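PDB 6HND: aromatic-amino-acid:2-oxoglutarate transaminase from Candida albicans, which probably transfers amino groups from aromatic amino acids, and perhaps 2-aminoadipate, to 2-oxo acids, using pyridoxal 5'-phosphate as cofactor. Local coordinates for residues B[162-176]-B[361-373]. Numbering follows the deposited sequence.
Sequences ITTGASDGLNKAADV and AVKNYSDVVNRGA. With PLP (pyridoxal-5'-phosphate), chain E.
D175 lays its carboxylate over the centre of one face of the Y365 ring. The two planes are only 9° apart, and D175 OD2 lies 3.4 Å from Y365 CG. D175 CB adds a CH-pi contact to the same ring. The acid also pairs with R11 and R15, which probably offset its charge. N171 ND2 comes in at the ring edge and donates to Y365 OH (3.0 Å). The K172 chain runs across V362, with CG 3.7 Å from V362 CG1. It then bends at its end (chi4 63°), which brings NZ to D168 OD2 for a 2.8 Å salt bridge. A water links K172 NZ to N370 O. N370 ND2 gives two bonds in its amide plane, to T164 OG1 at 2.9 Å and to D168 OD1 at 3.0 Å. N370 also meets N370 of the second subunit. D168 OD2 accepts T164 N, from the face opposite K172 NZ. D168 thus ties the turn before helix 166-177 to N370, just past helix 356-369. The N-terminus of helix 166-177 binds the cofactor phosphate through A166 N and S167 N, as in fold type I aminotransferases. The axes of segments 166-176 and 361-369 cross at 115° and approach to 9.7 Å. A373 CB packs on I162 CG2 of strand 158-163, outermost in this chain's mixed sheet. Helix 166-177 also rests on strands 276-280 and 333-338 and touches helix 193-200.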
loop_
_atom_site.group_PDB
_atom_site.type_symbol
_atom_site.label_atom_id
_atom_site.label_comp_id
_atom_site.label_asym_id
_atom_site.label_seq_id
_atom_site.Cartn_x
_atom_site.Cartn_y
_atom_site.Cartn_z
ATOM N N ILE B 162 7.950 -8.403 -1.039
ATOM C CA ILE B 162 7.570 -7.297 -1.956
ATOM C C ILE B 162 6.909 -6.196 -1.113
ATOM O O ILE B 162 5.983 -6.512 -0.332
ATOM C CB ILE B 162 6.659 -7.801 -3.084
ATOM C CG1 ILE B 162 7.310 -8.920 -3.893
ATOM C CG2 ILE B 162 6.221 -6.636 -3.963
ATOM C CD1 ILE B 162 8.751 -8.633 -4.308
ATOM N N THR B 163 7.380 -4.955 -1.287
ATOM C CA THR B 163 6.847 -3.734 -0.634
ATOM C C THR B 163 6.260 -2.784 -1.670
ATOM O O THR B 163 6.340 -3.074 -2.880
ATOM C CB THR B 163 7.947 -3.006 0.131
ATOM O OG1 THR B 163 8.846 -2.517 -0.870
ATOM C CG2 THR B 163 8.658 -3.909 1.121
ATOM N N THR B 164 5.736 -1.657 -1.208
ATOM C CA THR B 164 5.208 -0.602 -2.104
ATOM C C THR B 164 6.250 0.514 -2.270
ATOM O O THR B 164 5.862 1.598 -2.677
ATOM C CB THR B 164 3.821 -0.162 -1.628
ATOM O OG1 THR B 164 3.821 0.299 -0.269
ATOM C CG2 THR B 164 2.839 -1.307 -1.758
ATOM N N GLY B 165 7.524 0.235 -1.995
ATOM C CA GLY B 165 8.638 1.182 -2.201
ATOM C C GLY B 165 9.565 1.256 -1.010
ATOM O O GLY B 165 9.394 0.494 -0.056
ATOM N N ALA B 166 10.510 2.179 -1.040
ATOM C CA ALA B 166 11.529 2.324 0.012
ATOM C C ALA B 166 10.883 2.751 1.338
ATOM O O ALA B 166 11.189 2.128 2.376
ATOM C CB ALA B 166 12.583 3.292 -0.441
ATOM N N SER B 167 10.030 3.768 1.306
ATOM C CA SER B 167 9.331 4.332 2.484
ATOM C C SER B 167 8.449 3.259 3.142
ATOM O O SER B 167 8.438 3.150 4.386
ATOM C CB SER B 167 8.559 5.562 2.082
ATOM O OG SER B 167 9.441 6.545 1.546
ATOM N N ASP B 168 7.775 2.440 2.340
ATOM C CA ASP B 168 7.064 1.244 2.835
ATOM C C ASP B 168 8.033 0.250 3.532
ATOM O O ASP B 168 7.689 -0.256 4.655
ATOM C CB ASP B 168 6.324 0.547 1.692
ATOM C CG ASP B 168 5.395 -0.503 2.259
ATOM O OD1 ASP B 168 4.684 -0.155 3.223
ATOM O OD2 ASP B 168 5.420 -1.661 1.766
ATOM N N GLY B 169 9.163 -0.081 2.894
ATOM C CA GLY B 169 10.224 -0.924 3.492
ATOM C C GLY B 169 10.744 -0.366 4.818
ATOM O O GLY B 169 10.880 -1.132 5.777
ATOM N N LEU B 170 11.004 0.942 4.874
ATOM C CA LEU B 170 11.513 1.656 6.077
ATOM C C LEU B 170 10.489 1.638 7.223
ATOM O O LEU B 170 10.891 1.544 8.396
ATOM C CB LEU B 170 11.846 3.098 5.693
ATOM C CG LEU B 170 13.022 3.278 4.734
ATOM C CD1 LEU B 170 13.140 4.741 4.347
ATOM C CD2 LEU B 170 14.310 2.755 5.351
ATOM N N ASN B 171 9.207 1.754 6.918
ATOM C CA ASN B 171 8.142 1.681 7.945
ATOM C C ASN B 171 8.049 0.241 8.465
ATOM O O ASN B 171 7.929 0.047 9.670
ATOM C CB ASN B 171 6.809 2.189 7.413
ATOM C CG ASN B 171 5.782 2.204 8.516
ATOM O OD1 ASN B 171 6.021 2.884 9.530
ATOM N ND2 ASN B 171 4.686 1.457 8.335
ATOM N N LYS B 172 8.136 -0.727 7.569
ATOM C CA LYS B 172 8.169 -2.159 7.917
ATOM C C LYS B 172 9.353 -2.421 8.864
ATOM O O LYS B 172 9.184 -3.157 9.842
ATOM C CB LYS B 172 8.213 -2.956 6.616
ATOM C CG LYS B 172 6.882 -3.046 5.868
ATOM C CD LYS B 172 7.037 -3.581 4.432
ATOM C CE LYS B 172 5.790 -4.272 3.931
ATOM N NZ LYS B 172 4.605 -3.368 3.844
ATOM N N ALA B 173 10.518 -1.835 8.592
ATOM C CA ALA B 173 11.750 -2.069 9.360
ATOM C C ALA B 173 11.650 -1.371 10.710
ATOM O O ALA B 173 12.056 -1.968 11.696
ATOM C CB ALA B 173 12.936 -1.535 8.604
ATOM N N ALA B 174 11.215 -0.116 10.744
ATOM C CA ALA B 174 10.998 0.611 12.013
ATOM C C ALA B 174 10.039 -0.211 12.882
ATOM O O ALA B 174 10.359 -0.463 14.050
ATOM C CB ALA B 174 10.459 1.989 11.752
ATOM N N ASP B 175 8.953 -0.720 12.303
ATOM C CA ASP B 175 7.952 -1.514 13.069
ATOM C C ASP B 175 8.597 -2.791 13.626
ATOM O O ASP B 175 8.382 -3.076 14.806
ATOM C CB ASP B 175 6.741 -1.879 12.225
ATOM C CG ASP B 175 5.774 -2.765 12.979
ATOM O OD1 ASP B 175 5.074 -2.221 13.874
ATOM O OD2 ASP B 175 5.782 -3.983 12.703
ATOM N N VAL B 176 9.354 -3.533 12.817
ATOM C CA VAL B 176 9.835 -4.890 13.178
ATOM C C VAL B 176 10.962 -4.783 14.205
ATOM O O VAL B 176 11.160 -5.787 14.920
ATOM C CB VAL B 176 10.257 -5.719 11.948
ATOM C CG1 VAL B 176 11.693 -5.444 11.497
ATOM C CG2 VAL B 176 10.097 -7.207 12.218
ATOM N N ALA B 361 7.454 -11.541 10.598
ATOM C CA ALA B 361 6.897 -10.481 11.459
ATOM C C ALA B 361 6.448 -9.321 10.564
ATOM O O ALA B 361 5.340 -8.825 10.794
ATOM C CB ALA B 361 7.895 -10.065 12.508
ATOM N N VAL B 362 7.225 -8.951 9.545
ATOM C CA VAL B 362 6.815 -7.896 8.564
ATOM C C VAL B 362 5.509 -8.335 7.876
ATOM O O VAL B 362 4.570 -7.484 7.688
ATOM C CB VAL B 362 7.914 -7.540 7.546
ATOM C CG1 VAL B 362 7.397 -6.627 6.451
ATOM C CG2 VAL B 362 9.118 -6.887 8.202
ATOM N N LYS B 363 5.406 -9.605 7.521
ATOM C CA LYS B 363 4.194 -10.159 6.867
ATOM C C LYS B 363 2.970 -9.873 7.744
ATOM O O LYS B 363 1.953 -9.361 7.198
ATOM C CB LYS B 363 4.318 -11.658 6.580
ATOM C CG LYS B 363 3.252 -12.193 5.630
ATOM C CD LYS B 363 2.467 -13.383 6.143
ATOM C CE LYS B 363 0.965 -13.271 5.916
ATOM N NZ LYS B 363 0.173 -13.557 7.145
ATOM N N ASN B 364 3.050 -10.162 9.047
ATOM C CA ASN B 364 1.884 -10.006 9.951
ATOM C C ASN B 364 1.544 -8.517 10.054
ATOM O O ASN B 364 0.326 -8.221 10.165
ATOM C CB ASN B 364 2.080 -10.705 11.300
ATOM C CG ASN B 364 2.207 -12.223 11.206
ATOM O OD1 ASN B 364 1.640 -12.855 10.318
ATOM N ND2 ASN B 364 2.976 -12.817 12.111
ATOM N N TYR B 365 2.544 -7.607 10.024
ATOM C CA TYR B 365 2.326 -6.126 10.036
ATOM C C TYR B 365 1.609 -5.694 8.750
ATOM O O TYR B 365 0.668 -4.890 8.816
ATOM C CB TYR B 365 3.643 -5.347 10.111
ATOM C CG TYR B 365 3.514 -3.843 10.232
ATOM C CD1 TYR B 365 2.568 -3.266 11.062
ATOM C CD2 TYR B 365 4.360 -2.993 9.545
ATOM C CE1 TYR B 365 2.485 -1.897 11.233
ATOM C CE2 TYR B 365 4.286 -1.619 9.691
ATOM C CZ TYR B 365 3.360 -1.067 10.558
ATOM O OH TYR B 365 3.263 0.283 10.712
ATOM N N SER B 366 2.063 -6.191 7.598
ATOM C CA SER B 366 1.508 -5.822 6.277
ATOM C C SER B 366 0.024 -6.185 6.249
ATOM O O SER B 366 -0.787 -5.406 5.683
ATOM C CB SER B 366 2.269 -6.497 5.199
ATOM O OG SER B 366 3.634 -6.167 5.316
ATOM N N ASP B 367 -0.314 -7.325 6.855
ATOM C CA ASP B 367 -1.697 -7.836 6.930
ATOM C C ASP B 367 -2.592 -6.802 7.634
ATOM O O ASP B 367 -3.794 -6.823 7.405
ATOM C CB ASP B 367 -1.728 -9.186 7.639
ATOM C CG ASP B 367 -1.435 -10.403 6.769
ATOM O OD1 ASP B 367 -1.517 -10.305 5.507
ATOM O OD2 ASP B 367 -1.124 -11.455 7.378
ATOM N N VAL B 368 -2.036 -5.925 8.472
ATOM C CA VAL B 368 -2.829 -4.869 9.155
ATOM C C VAL B 368 -2.911 -3.605 8.292
ATOM O O VAL B 368 -4.056 -3.172 7.979
ATOM C CB VAL B 368 -2.251 -4.577 10.545
ATOM C CG1 VAL B 368 -3.088 -3.535 11.269
ATOM C CG2 VAL B 368 -2.122 -5.851 11.369
ATOM N N VAL B 369 -1.769 -3.032 7.903
ATOM C CA VAL B 369 -1.673 -1.615 7.460
ATOM C C VAL B 369 -1.401 -1.476 5.956
ATOM O O VAL B 369 -1.590 -0.345 5.459
ATOM C CB VAL B 369 -0.604 -0.847 8.259
ATOM C CG1 VAL B 369 -0.764 -1.017 9.766
ATOM C CG2 VAL B 369 0.810 -1.192 7.817
ATOM N N ASN B 370 -0.926 -2.512 5.256
ATOM C CA ASN B 370 -0.627 -2.422 3.796
ATOM C C ASN B 370 -0.730 -3.821 3.178
ATOM O O ASN B 370 0.316 -4.501 3.071
ATOM C CB ASN B 370 0.733 -1.758 3.541
ATOM C CG ASN B 370 0.975 -1.459 2.081
ATOM O OD1 ASN B 370 0.148 -1.819 1.252
ATOM N ND2 ASN B 370 2.110 -0.847 1.751
ATOM N N ARG B 371 -1.938 -4.209 2.763
ATOM C CA ARG B 371 -2.281 -5.610 2.358
ATOM C C ARG B 371 -1.911 -5.874 0.887
ATOM O O ARG B 371 -2.777 -6.276 0.103
ATOM C CB ARG B 371 -3.752 -5.900 2.669
ATOM C CG ARG B 371 -4.006 -6.017 4.161
ATOM C CD ARG B 371 -5.478 -5.923 4.501
ATOM N NE ARG B 371 -6.257 -7.084 4.040
ATOM C CZ ARG B 371 -6.290 -8.266 4.644
ATOM N NH1 ARG B 371 -5.567 -8.477 5.729
ATOM N NH2 ARG B 371 -7.021 -9.242 4.146
ATOM N N GLY B 372 -0.646 -5.656 0.537
ATOM C CA GLY B 372 -0.092 -6.079 -0.759
ATOM C C GLY B 372 0.221 -4.918 -1.674
ATOM O O GLY B 372 -0.604 -3.953 -1.769
ATOM N N ALA B 373 1.373 -5.015 -2.328
ATOM C CA ALA B 373 1.693 -4.239 -3.540
ATOM C C ALA B 373 0.697 -4.605 -4.638
ATOM O O ALA B 373 0.317 -5.774 -4.721
ATOM C CB ALA B 373 3.108 -4.502 -3.979
HETATM N N1 PLP E . 15.154 6.655 1.030
HETATM C C2 PLP E . 15.967 7.461 0.359
HETATM C C2A PLP E . 17.339 7.650 0.911
HETATM C C3 PLP E . 15.547 8.079 -0.851
HETATM O O3 PLP E . 16.413 8.898 -1.520
HETATM C C4 PLP E . 14.232 7.846 -1.334
HETATM C C4A PLP E . 13.828 8.410 -2.643
HETATM C C5 PLP E . 13.405 6.971 -0.598
HETATM C C6 PLP E . 13.906 6.433 0.563
HETATM C C5A PLP E . 11.962 6.713 -0.945
HETATM O O4P PLP E . 11.741 5.823 -2.071
HETATM P P PLP E . 10.230 5.383 -2.462
HETATM O O1P PLP E . 9.457 5.237 -1.157
HETATM O O2P PLP E . 10.493 4.097 -3.242
HETATM O O3P PLP E . 9.673 6.477 -3.314
HETATM O O HOH W 1 2.958 -4.708 2.099
#